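Local structure of thiosulfate reductase (Thermus thermophilus, 2VPZ) at residues T258-L261 with L262-H266; E541-L544 with E545-Q549. The protein probably catalyses redox chemistry of sulfur compounds such as polysulfide or thiosulfate, using a molybdenum bis-molybdopterin guanine dinucleotide cofactor and a [4Fe-4S] cluster. All coordinates share one frame; numbering follows the deposited sequence.

Both contacts are local, each made within one helix between residues on successive turns, so neither closes a long loop. Following the chain from its N terminus, contact 1 comes first, in helix 257-270, just after strand 248-250 at the border of a four-stranded parallel sheet; its residues also pack against helices 298-305, 309-320 and 341-354. Contact 2 follows much later, in helix 540-551, and its residues also meet the loop segments around Asp-491 and Tyr-374 and helix 555-560. The two run in series, neither nesting nor crossing. The centres of contact 1 and contact 2 lie about 51 Å apart, on opposite sides of the chain's centre.

Contact 1: T258-L261 with L262-H266; sequences TALL and LAWIH
Leu-260 and Trp-264 meet one helical turn apart in a CH-pi contact. With CG of Leu-260 anti to the backbone N (chi1 -171°), its branch is carried forward along the helix to the indole. CD1 lies over the face of the six-membered ring, 3.6 Å from its centroid and 22° off the ring normal. CD2 sits nearer the rim, 3.6 Å from Trp-264 CE2, so both methyls of the fork bear on the ring. A leucine suits this place because it offers two methyl groups to a broad flat partner. Leu-261 adds a looser touch, its CD2 approaching Trp-264 CE3 at 4.3 Å. An alanine in place of Trp-264 would remove the indole and probably leave the methyls of Leu-260 facing a gap, and Ile-312 O without its weak partner.

The hydrogen bonds are those of an alpha-helix. Leu-262 N reaches Thr-258 O at 2.9 Å and is nearly straight (167°), while Ile-265 N binds Leu-261 O at 3.0 Å. Ala-263 N to Ala-259 O is longer. Trp-264 N divides itself between Leu-260 O, at 3.2 Å and well off straight, and a weak bond to Leu-261 O.

Buried apolar residues suit a helix enclosed by others. The small Ala-259 and Ala-263 probably let helix 298-305 come close, where they meet Trp-300 and Ala-301. Leu-261 and Ile-265 face helix 341-354 through Ala-346 and Val-350, whereas Trp-264 packs on Val-315 and Ala-316 of helix 309-320. Helix 257-270 is thus wedged among three helices, shortly after strand 248-250 at the border of the parallel sheet.

Contact 2: E541-L544 with E545-Q549; sequences EEYL and ETRLQ
Arg-547 and Tyr-543, four residues apart, lie side by side and point the same way from helix 540-551. Along the arginine, CB continues to CG, which rests 3.5 Å from Tyr-543 O. CD then comes 3.9 Å from Tyr-543 CE2, approaching the ring obliquely. A bend at chi3 (55°) turns the chain before the guanidinium, whose plane stands 65° from the phenol ring, so the two are not stacked. Beyond CD the arginine leaves the helix: NE donates to Glu-372 O, NH1 forms a salt bridge with Asp-491 OD1, and NH2 makes a weak bond to Leu-371 O. Tyrosine suits the neighbouring place, since its ring flanks the aliphatic part of the arginine while OH reaches the other oxygen of the same carboxylate, Asp-491 OD2.

Two of the i to i+4 backbone bonds, Leu-548 N to Leu-544 O (3.3 Å) and Thr-546 N to Glu-542 O, are weak. Leu-544 and Leu-548 turn their apolar chains to Phe-492.

Chemically, two buried side chains one helical turn apart, Tyr-543 and Arg-547, hold the two oxygens of Asp-491. Its negative charge is probably balanced by Arg-547, whose rotation is probably limited further by the NE bond to Glu-372 O and, weakly, by Leu-371 O.

Contact 1: T258-L261 with L262-H266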
ATOM      1  N   THR A 258     -17.466  35.576 -10.324  1.00 46.51           N
ATOM      2  CA  THR A 258     -17.296  36.461 -11.458  1.00 46.38           C
ATOM      3  C   THR A 258     -15.951  37.233 -11.352  1.00 46.18           C
ATOM      4  O   THR A 258     -15.380  37.580 -12.375  1.00 45.84           O
ATOM      5  CB  THR A 258     -18.492  37.457 -11.624  1.00 46.60           C
ATOM      6  OG1 THR A 258     -19.720  36.791 -11.350  1.00 48.70           O
ATOM      7  CG2 THR A 258     -18.523  38.002 -13.074  1.00 46.61           C
ATOM      8  N   ALA A 259     -15.438  37.465 -10.138  1.00 45.84           N
ATOM      9  CA  ALA A 259     -14.145  38.168  -9.968  1.00 45.47           C
ATOM     10  C   ALA A 259     -12.946  37.302 -10.425  1.00 46.13           C
ATOM     11  O   ALA A 259     -11.938  37.814 -10.927  1.00 46.98           O
ATOM     12  CB  ALA A 259     -13.931  38.627  -8.496  1.00 43.67           C
ATOM     13  N   LEU A 260     -13.082  35.986 -10.209  1.00 46.35           N
ATOM     14  CA  LEU A 260     -12.091  34.969 -10.582  1.00 46.44           C
ATOM     15  C   LEU A 260     -12.196  34.797 -12.140  1.00 47.02           C
ATOM     16  O   LEU A 260     -11.175  34.698 -12.844  1.00 47.88           O
ATOM     17  CB  LEU A 260     -12.325  33.653  -9.792  1.00 44.59           C
ATOM     18  CG  LEU A 260     -11.398  32.420  -9.748  1.00 43.93           C
ATOM     19  CD1 LEU A 260     -11.999  31.266 -10.566  1.00 44.01           C
ATOM     20  CD2 LEU A 260      -9.980  32.776 -10.240  1.00 41.90           C
ATOM     21  N   LEU A 261     -13.404  34.798 -12.693  1.00 46.49           N
ATOM     22  CA  LEU A 261     -13.560  34.699 -14.153  1.00 47.45           C
ATOM     23  C   LEU A 261     -13.003  35.979 -14.865  1.00 48.70           C
ATOM     24  O   LEU A 261     -12.257  35.858 -15.829  1.00 49.35           O
ATOM     25  CB  LEU A 261     -15.023  34.400 -14.550  1.00 46.93           C
ATOM     26  CG  LEU A 261     -15.471  32.953 -14.231  1.00 45.76           C
ATOM     27  CD1 LEU A 261     -17.005  32.860 -14.106  1.00 44.76           C
ATOM     28  CD2 LEU A 261     -14.934  31.981 -15.299  1.00 44.81           C
ATOM     29  N   LEU A 262     -13.333  37.179 -14.383  1.00 49.11           N
ATOM     30  CA  LEU A 262     -12.805  38.434 -14.973  1.00 49.34           C
ATOM     31  C   LEU A 262     -11.249  38.512 -14.952  1.00 49.78           C
ATOM     32  O   LEU A 262     -10.631  38.966 -15.925  1.00 49.44           O
ATOM     33  CB  LEU A 262     -13.388  39.693 -14.279  1.00 47.79           C
ATOM     34  CG  LEU A 262     -14.898  39.951 -14.413  1.00 46.94           C
ATOM     35  CD1 LEU A 262     -15.316  41.125 -13.528  1.00 46.08           C
ATOM     36  CD2 LEU A 262     -15.276  40.217 -15.880  1.00 46.69           C
ATOM     37  N   ALA A 263     -10.632  38.071 -13.852  1.00 50.78           N
ATOM     38  CA  ALA A 263      -9.161  38.066 -13.697  1.00 50.56           C
ATOM     39  C   ALA A 263      -8.467  37.010 -14.591  1.00 51.37           C
ATOM     40  O   ALA A 263      -7.279  37.127 -14.899  1.00 51.88           O
ATOM     41  CB  ALA A 263      -8.742  37.876 -12.200  1.00 50.20           C
ATOM     42  N   TRP A 264      -9.191  35.970 -14.986  1.00 51.39           N
ATOM     43  CA  TRP A 264      -8.646  34.973 -15.902  1.00 51.52           C
ATOM     44  C   TRP A 264      -8.765  35.563 -17.324  1.00 52.31           C
ATOM     45  O   TRP A 264      -7.880  35.369 -18.162  1.00 52.64           O
ATOM     46  CB  TRP A 264      -9.377  33.624 -15.818  1.00 49.78           C
ATOM     47  CG  TRP A 264      -8.938  32.707 -14.686  1.00 47.21           C
ATOM     48  CD1 TRP A 264      -7.787  32.798 -13.936  1.00 46.70           C
ATOM     49  CD2 TRP A 264      -9.643  31.558 -14.184  1.00 46.21           C
ATOM     50  NE1 TRP A 264      -7.748  31.784 -13.006  1.00 45.88           N
ATOM     51  CE2 TRP A 264      -8.868  31.010 -13.135  1.00 45.30           C
ATOM     52  CE3 TRP A 264     -10.856  30.940 -14.523  1.00 44.37           C
ATOM     53  CZ2 TRP A 264      -9.273  29.861 -12.414  1.00 44.23           C
ATOM     54  CZ3 TRP A 264     -11.267  29.799 -13.815  1.00 44.39           C
ATOM     55  CH2 TRP A 264     -10.470  29.274 -12.768  1.00 43.30           C
ATOM     56  N   ILE A 265      -9.864  36.267 -17.595  1.00 52.78           N
ATOM     57  CA  ILE A 265     -10.100  36.927 -18.897  1.00 53.10           C
ATOM     58  C   ILE A 265      -8.921  37.918 -19.071  1.00 53.91           C
ATOM     59  O   ILE A 265      -8.275  37.971 -20.120  1.00 54.50           O
ATOM     60  CB  ILE A 265     -11.511  37.706 -18.948  1.00 52.76           C
ATOM     61  CG1 ILE A 265     -12.663  36.753 -19.326  1.00 50.59           C
ATOM     62  CG2 ILE A 265     -11.420  38.884 -19.940  1.00 53.15           C
ATOM     63  CD1 ILE A 265     -14.081  37.282 -18.942  1.00 48.70           C
ATOM     64  N   HIS A 266      -8.643  38.682 -18.019  1.00 54.71           N
ATOM     65  CA  HIS A 266      -7.514  39.620 -17.992  1.00 55.23           C
ATOM     66  C   HIS A 266      -6.153  38.926 -18.278  1.00 55.48           C
ATOM     67  O   HIS A 266      -5.358  39.437 -19.067  1.00 55.82           O
ATOM     68  CB  HIS A 266      -7.403  40.363 -16.625  1.00 56.00           C
ATOM     69  CG  HIS A 266      -6.202  41.230 -16.450  1.00 57.89           C
ATOM     70  ND1 HIS A 266      -6.292  42.579 -16.216  1.00 58.01           N
ATOM     71  CD2 HIS A 266      -4.901  40.946 -16.458  1.00 57.79           C
ATOM     72  CE1 HIS A 266      -5.088  43.095 -16.103  1.00 57.62           C
ATOM     73  NE2 HIS A 266      -4.223  42.114 -16.247  1.00 57.48           N
TER

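Contact 2: E541-L544 with E545-Q549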
ATOM      1  N   GLU A 541     -51.363   5.726 -30.587  1.00 56.71           N
ATOM      2  CA  GLU A 541     -50.635   4.961 -31.625  1.00 58.15           C
ATOM      3  C   GLU A 541     -50.994   5.482 -33.031  1.00 58.26           C
ATOM      4  O   GLU A 541     -50.219   5.341 -33.983  1.00 58.57           O
ATOM      5  CB  GLU A 541     -50.834   3.413 -31.539  1.00 58.37           C
ATOM      6  CG  GLU A 541     -52.206   2.897 -31.151  1.00 60.62           C
ATOM      7  CD  GLU A 541     -52.270   2.430 -29.687  1.00 61.40           C
ATOM      8  OE1 GLU A 541     -51.457   1.548 -29.325  1.00 61.89           O
ATOM      9  OE2 GLU A 541     -53.115   2.952 -28.918  1.00 61.10           O
ATOM     10  N   GLU A 542     -52.163   6.116 -33.139  1.00 57.97           N
ATOM     11  CA  GLU A 542     -52.660   6.721 -34.387  1.00 58.30           C
ATOM     12  C   GLU A 542     -51.729   7.919 -34.694  1.00 56.86           C
ATOM     13  O   GLU A 542     -51.215   8.112 -35.821  1.00 56.96           O
ATOM     14  CB  GLU A 542     -54.094   7.219 -34.172  1.00 59.81           C
ATOM     15  CG  GLU A 542     -55.140   6.801 -35.193  1.00 62.11           C
ATOM     16  CD  GLU A 542     -56.205   7.887 -35.380  1.00 64.39           C
ATOM     17  OE1 GLU A 542     -56.004   8.760 -36.252  1.00 64.77           O
ATOM     18  OE2 GLU A 542     -57.196   7.880 -34.615  1.00 66.06           O
ATOM     19  N   TYR A 543     -51.517   8.693 -33.634  1.00 55.38           N
ATOM     20  CA  TYR A 543     -50.679   9.880 -33.545  1.00 54.70           C
ATOM     21  C   TYR A 543     -49.184   9.532 -33.852  1.00 55.06           C
ATOM     22  O   TYR A 543     -48.526  10.232 -34.638  1.00 55.16           O
ATOM     23  CB  TYR A 543     -50.813  10.488 -32.131  1.00 54.05           C
ATOM     24  CG  TYR A 543     -50.013  11.766 -31.857  1.00 54.09           C
ATOM     25  CD1 TYR A 543     -50.585  13.031 -32.049  1.00 53.71           C
ATOM     26  CD2 TYR A 543     -48.673  11.705 -31.448  1.00 53.38           C
ATOM     27  CE1 TYR A 543     -49.837  14.209 -31.846  1.00 53.75           C
ATOM     28  CE2 TYR A 543     -47.909  12.868 -31.241  1.00 54.12           C
ATOM     29  CZ  TYR A 543     -48.494  14.119 -31.442  1.00 54.64           C
ATOM     30  OH  TYR A 543     -47.745  15.265 -31.250  1.00 54.75           O
ATOM     31  N   LEU A 544     -48.680   8.456 -33.243  1.00 53.88           N
ATOM     32  CA  LEU A 544     -47.304   7.988 -33.405  1.00 53.45           C
ATOM     33  C   LEU A 544     -47.045   7.395 -34.830  1.00 54.28           C
ATOM     34  O   LEU A 544     -45.930   7.504 -35.351  1.00 54.32           O
ATOM     35  CB  LEU A 544     -46.922   7.001 -32.246  1.00 53.18           C
ATOM     36  CG  LEU A 544     -47.147   7.403 -30.756  1.00 52.04           C
ATOM     37  CD1 LEU A 544     -47.027   6.190 -29.800  1.00 51.32           C
ATOM     38  CD2 LEU A 544     -46.165   8.522 -30.331  1.00 50.66           C
ATOM     39  N   GLU A 545     -48.063   6.806 -35.464  1.00 55.51           N
ATOM     40  CA  GLU A 545     -47.927   6.243 -36.838  1.00 56.33           C
ATOM     41  C   GLU A 545     -47.716   7.349 -37.919  1.00 56.31           C
ATOM     42  O   GLU A 545     -47.004   7.118 -38.890  1.00 56.15           O
ATOM     43  CB  GLU A 545     -49.124   5.336 -37.231  1.00 57.36           C
ATOM     44  CG  GLU A 545     -49.354   4.058 -36.370  1.00 59.72           C
ATOM     45  CD  GLU A 545     -48.691   2.775 -36.913  1.00 60.69           C
ATOM     46  OE1 GLU A 545     -47.609   2.867 -37.524  1.00 59.73           O
ATOM     47  OE2 GLU A 545     -49.266   1.669 -36.688  1.00 61.99           O
ATOM     48  N   THR A 546     -48.328   8.523 -37.729  1.00 56.95           N
ATOM     49  CA  THR A 546     -48.223   9.671 -38.641  1.00 57.31           C
ATOM     50  C   THR A 546     -46.776  10.253 -38.749  1.00 57.72           C
ATOM     51  O   THR A 546     -46.255  10.456 -39.872  1.00 58.77           O
ATOM     52  CB  THR A 546     -49.287  10.788 -38.215  1.00 57.72           C
ATOM     53  OG1 THR A 546     -50.584  10.418 -38.673  1.00 58.40           O
ATOM     54  CG2 THR A 546     -48.887  12.172 -38.728  1.00 58.41           C
ATOM     55  N   ARG A 547     -46.099  10.464 -37.614  1.00 57.23           N
ATOM     56  CA  ARG A 547     -44.712  10.959 -37.554  1.00 56.58           C
ATOM     57  C   ARG A 547     -43.710   9.858 -38.061  1.00 57.97           C
ATOM     58  O   ARG A 547     -42.658  10.172 -38.653  1.00 59.37           O
ATOM     59  CB  ARG A 547     -44.379  11.435 -36.099  1.00 55.24           C
ATOM     60  CG  ARG A 547     -45.591  12.075 -35.312  1.00 51.83           C
ATOM     61  CD  ARG A 547     -45.181  12.937 -34.067  1.00 50.61           C
ATOM     62  NE  ARG A 547     -44.220  14.005 -34.356  1.00 49.34           N
ATOM     63  CZ  ARG A 547     -43.385  14.569 -33.492  1.00 48.84           C
ATOM     64  NH1 ARG A 547     -43.371  14.173 -32.234  1.00 48.34           N
ATOM     65  NH2 ARG A 547     -42.524  15.517 -33.880  1.00 48.16           N
ATOM     66  N   LEU A 548     -44.058   8.583 -37.896  1.00 59.05           N
ATOM     67  CA  LEU A 548     -43.205   7.489 -38.346  1.00 60.42           C
ATOM     68  C   LEU A 548     -43.353   7.294 -39.899  1.00 61.99           C
ATOM     69  O   LEU A 548     -42.396   6.889 -40.580  1.00 63.04           O
ATOM     70  CB  LEU A 548     -43.446   6.227 -37.457  1.00 59.49           C
ATOM     71  CG  LEU A 548     -42.936   6.506 -36.002  1.00 58.16           C
ATOM     72  CD1 LEU A 548     -42.916   5.228 -35.140  1.00 56.60           C
ATOM     73  CD2 LEU A 548     -41.523   7.141 -36.056  1.00 57.17           C
ATOM     74  N   GLN A 549     -44.512   7.678 -40.445  1.00 62.63           N
ATOM     75  CA  GLN A 549     -44.765   7.675 -41.912  1.00 63.37           C
ATOM     76  C   GLN A 549     -43.709   8.601 -42.533  1.00 63.60           C
ATOM     77  O   GLN A 549     -42.957   8.216 -43.448  1.00 63.72           O
ATOM     78  CB  GLN A 549     -46.148   8.263 -42.211  1.00 63.96           C
ATOM     79  CG  GLN A 549     -47.193   7.248 -42.637  1.00 65.83           C
ATOM     80  CD  GLN A 549     -48.619   7.643 -42.252  1.00 66.87           C
ATOM     81  OE1 GLN A 549     -48.959   8.835 -42.238  1.00 67.37           O
ATOM     82  NE2 GLN A 549     -49.457   6.652 -41.956  1.00 66.76           N
TER